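Long-range contact in penicillin binding protein 2X (Streptococcus thermophilus, PDB 5U47), which probably cross-links peptidoglycan strands as a transpeptidase of the cell-division machinery and is the kind of enzyme that beta-lactams inactivate by acylating an active-site serine: residues K454-K459 with D654-T659. The protein carries 1 engineered substitution. Sequence-based numbering, arbitrary orientation.
Sequences KEVIGK and DMYGWT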
loop_
_atom_site.group_PDB
_atom_site.type_symbol
_atom_site.label_atom_id
_atom_site.label_comp_id
_atom_site.label_asym_id
_atom_site.label_seq_id
_atom_site.Cartn_x
_atom_site.Cartn_y
_atom_site.Cartn_z
ATOM N N LYS A 454 -15.251 1.137 4.389
ATOM C CA LYS A 454 -15.077 0.587 3.044
ATOM C C LYS A 454 -15.580 1.519 1.937
ATOM O O LYS A 454 -16.531 2.281 2.133
ATOM C CB LYS A 454 -15.769 -0.772 2.920
ATOM C CG LYS A 454 -17.274 -0.712 2.799
ATOM C CD LYS A 454 -17.860 -2.105 2.780
ATOM C CE LYS A 454 -19.369 -2.027 2.587
ATOM N NZ LYS A 454 -19.929 -3.400 2.695
ATOM N N GLU A 455 -14.929 1.436 0.788
ATOM C CA GLU A 455 -15.256 2.242 -0.383
ATOM C C GLU A 455 -15.699 1.349 -1.546
ATOM O O GLU A 455 -14.882 0.642 -2.146
ATOM C CB GLU A 455 -14.042 3.088 -0.781
ATOM C CG GLU A 455 -14.318 4.048 -1.937
ATOM C CD GLU A 455 -13.103 4.844 -2.419
ATOM O OE1 GLU A 455 -11.981 4.701 -1.871
ATOM O OE2 GLU A 455 -13.281 5.647 -3.375
ATOM N N VAL A 456 -16.990 1.401 -1.879
ATOM C CA VAL A 456 -17.554 0.635 -2.993
ATOM C C VAL A 456 -17.258 1.411 -4.267
ATOM O O VAL A 456 -17.550 2.597 -4.345
ATOM C CB VAL A 456 -19.066 0.432 -2.806
ATOM C CG1 VAL A 456 -19.707 -0.175 -4.035
ATOM C CG2 VAL A 456 -19.346 -0.397 -1.541
ATOM N N ILE A 457 -16.682 0.748 -5.259
ATOM C CA ILE A 457 -16.260 1.444 -6.483
ATOM C C ILE A 457 -16.794 0.875 -7.787
ATOM O O ILE A 457 -16.435 1.384 -8.850
ATOM C CB ILE A 457 -14.721 1.528 -6.565
ATOM C CG1 ILE A 457 -14.114 0.136 -6.523
ATOM C CG2 ILE A 457 -14.188 2.367 -5.416
ATOM C CD1 ILE A 457 -12.638 0.122 -6.823
ATOM N N GLY A 458 -17.625 -0.173 -7.699
ATOM C CA GLY A 458 -18.223 -0.771 -8.878
ATOM C C GLY A 458 -18.844 -2.124 -8.625
ATOM O O GLY A 458 -18.831 -2.650 -7.499
ATOM N N LYS A 459 -19.410 -2.685 -9.683
ATOM C CA LYS A 459 -20.043 -3.990 -9.610
ATOM C C LYS A 459 -19.888 -4.684 -10.963
ATOM O O LYS A 459 -20.773 -4.605 -11.821
ATOM C CB LYS A 459 -21.511 -3.862 -9.195
ATOM C CG LYS A 459 -22.124 -5.234 -8.991
ATOM C CD LYS A 459 -23.421 -5.228 -8.232
ATOM C CE LYS A 459 -23.868 -6.661 -7.999
ATOM N NZ LYS A 459 -25.296 -6.687 -7.603
ATOM N N ASP A 654 -20.190 3.112 -14.323
ATOM C CA ASP A 654 -20.791 2.042 -13.518
ATOM C C ASP A 654 -21.098 2.866 -12.264
ATOM O O ASP A 654 -20.192 3.372 -11.608
ATOM C CB ASP A 654 -19.782 0.917 -13.268
ATOM C CG ASP A 654 -20.211 -0.075 -12.191
ATOM O OD1 ASP A 654 -21.268 0.106 -11.545
ATOM O OD2 ASP A 654 -19.438 -1.051 -11.974
ATOM N N MET A 655 -22.386 3.049 -11.981
ATOM C CA MET A 655 -22.809 3.920 -10.907
ATOM C C MET A 655 -23.156 3.156 -9.633
ATOM O O MET A 655 -23.694 3.744 -8.681
ATOM C CB MET A 655 -24.007 4.763 -11.393
ATOM C CG MET A 655 -23.691 5.656 -12.591
ATOM S SD MET A 655 -25.166 6.364 -13.365
ATOM C CE MET A 655 -25.752 7.407 -12.056
ATOM N N TYR A 656 -22.824 1.863 -9.587
ATOM C CA TYR A 656 -23.143 1.070 -8.413
ATOM C C TYR A 656 -22.505 1.690 -7.163
ATOM O O TYR A 656 -21.320 2.054 -7.158
ATOM C CB TYR A 656 -22.709 -0.386 -8.559
ATOM C CG TYR A 656 -23.291 -1.244 -7.455
ATOM C CD1 TYR A 656 -22.706 -1.296 -6.187
ATOM C CD2 TYR A 656 -24.447 -1.958 -7.660
ATOM C CE1 TYR A 656 -23.258 -2.057 -5.169
ATOM C CE2 TYR A 656 -25.003 -2.726 -6.654
ATOM C CZ TYR A 656 -24.407 -2.764 -5.414
ATOM O OH TYR A 656 -24.977 -3.513 -4.430
ATOM N N GLY A 657 -23.301 1.827 -6.116
ATOM C CA GLY A 657 -22.807 2.397 -4.857
ATOM C C GLY A 657 -22.801 3.924 -4.751
ATOM O O GLY A 657 -22.479 4.461 -3.698
ATOM N N TRP A 658 -23.136 4.631 -5.828
ATOM C CA TRP A 658 -23.226 6.098 -5.769
ATOM C C TRP A 658 -24.343 6.568 -4.842
ATOM O O TRP A 658 -25.433 5.979 -4.816
ATOM C CB TRP A 658 -23.516 6.697 -7.151
ATOM C CG TRP A 658 -22.376 6.730 -8.102
ATOM C CD1 TRP A 658 -21.296 5.907 -8.121
ATOM C CD2 TRP A 658 -22.261 7.565 -9.256
ATOM N NE1 TRP A 658 -20.490 6.210 -9.183
ATOM C CE2 TRP A 658 -21.056 7.229 -9.895
ATOM C CE3 TRP A 658 -23.042 8.598 -9.787
ATOM C CZ2 TRP A 658 -20.621 7.868 -11.069
ATOM C CZ3 TRP A 658 -22.599 9.249 -10.960
ATOM C CH2 TRP A 658 -21.407 8.876 -11.579
ATOM N N THR A 659 -24.095 7.653 -4.113
ATOM C CA THR A 659 -25.169 8.258 -3.334
ATOM C C THR A 659 -26.145 8.958 -4.278
ATOM O O THR A 659 -25.793 9.313 -5.410
ATOM C CB THR A 659 -24.656 9.297 -2.322
ATOM O OG1 THR A 659 -23.960 10.354 -3.015
ATOM C CG2 THR A 659 -23.747 8.626 -1.286
HETATM O O HOH W 1 -19.519 3.852 -5.917
HETATM O O HOH W 2 -25.803 -5.898 -5.213
#
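Tyr656, Asp654 and Gly657 in a loop of the second PASTA domain meet Val456, Gly458 and Lys459 of the transpeptidase domain in a small domain-domain contact at the protein surface. Lys459 lies over one face of the Tyr656 ring: its CD sits 3.7 Å from the ring centroid, 28° off the normal, a CH-pi contact shifted toward the CD2-CE2 bond at the rim. The lysine leaves the backbone with CG anti to N (chi1 -174°) and runs on extended past the ring; NZ and Tyr656 OH then share a water, which accepts from the ammonium. Val456 arrives at the ring edge instead, CG1 lying in the plane 3.9 Å from Tyr656 CD1. The same methyl comes to 4.1 Å from Gly657 CA, where a CB would collide with it. Gly657 is also the third residue of a type II turn running from Met655 to Trp658, and with its positive phi a CB would press against the carbonyl O of Tyr656, which suits glycine.

At the backbone end of the tyrosine, Asp654 supplies the direct hydrogen bond between the segments. OD2 takes the N-H of Lys459 on its syn lone pair at 2.8 Å, nearly straight at 170°. OD1 accepts from Tyr656 N on the anti side, the donor tilted out of the carboxylate plane, forming an Asx turn, so one carboxylate ties its own loop and grips the neighbouring domain. A second water lies 2.8 Å from both Val456 O and Tyr656 O and bridges the two backbones.

On the transpeptidase side, strand 456-458 pairs antiparallel with strand 432-433, and Ile431 just before it touches both Val456 and Tyr656. On the PASTA side, the loop leads into helix 660-670, with Thr659 at its N-cap, while Met655 and Trp658 both pack on Val663 of that helix.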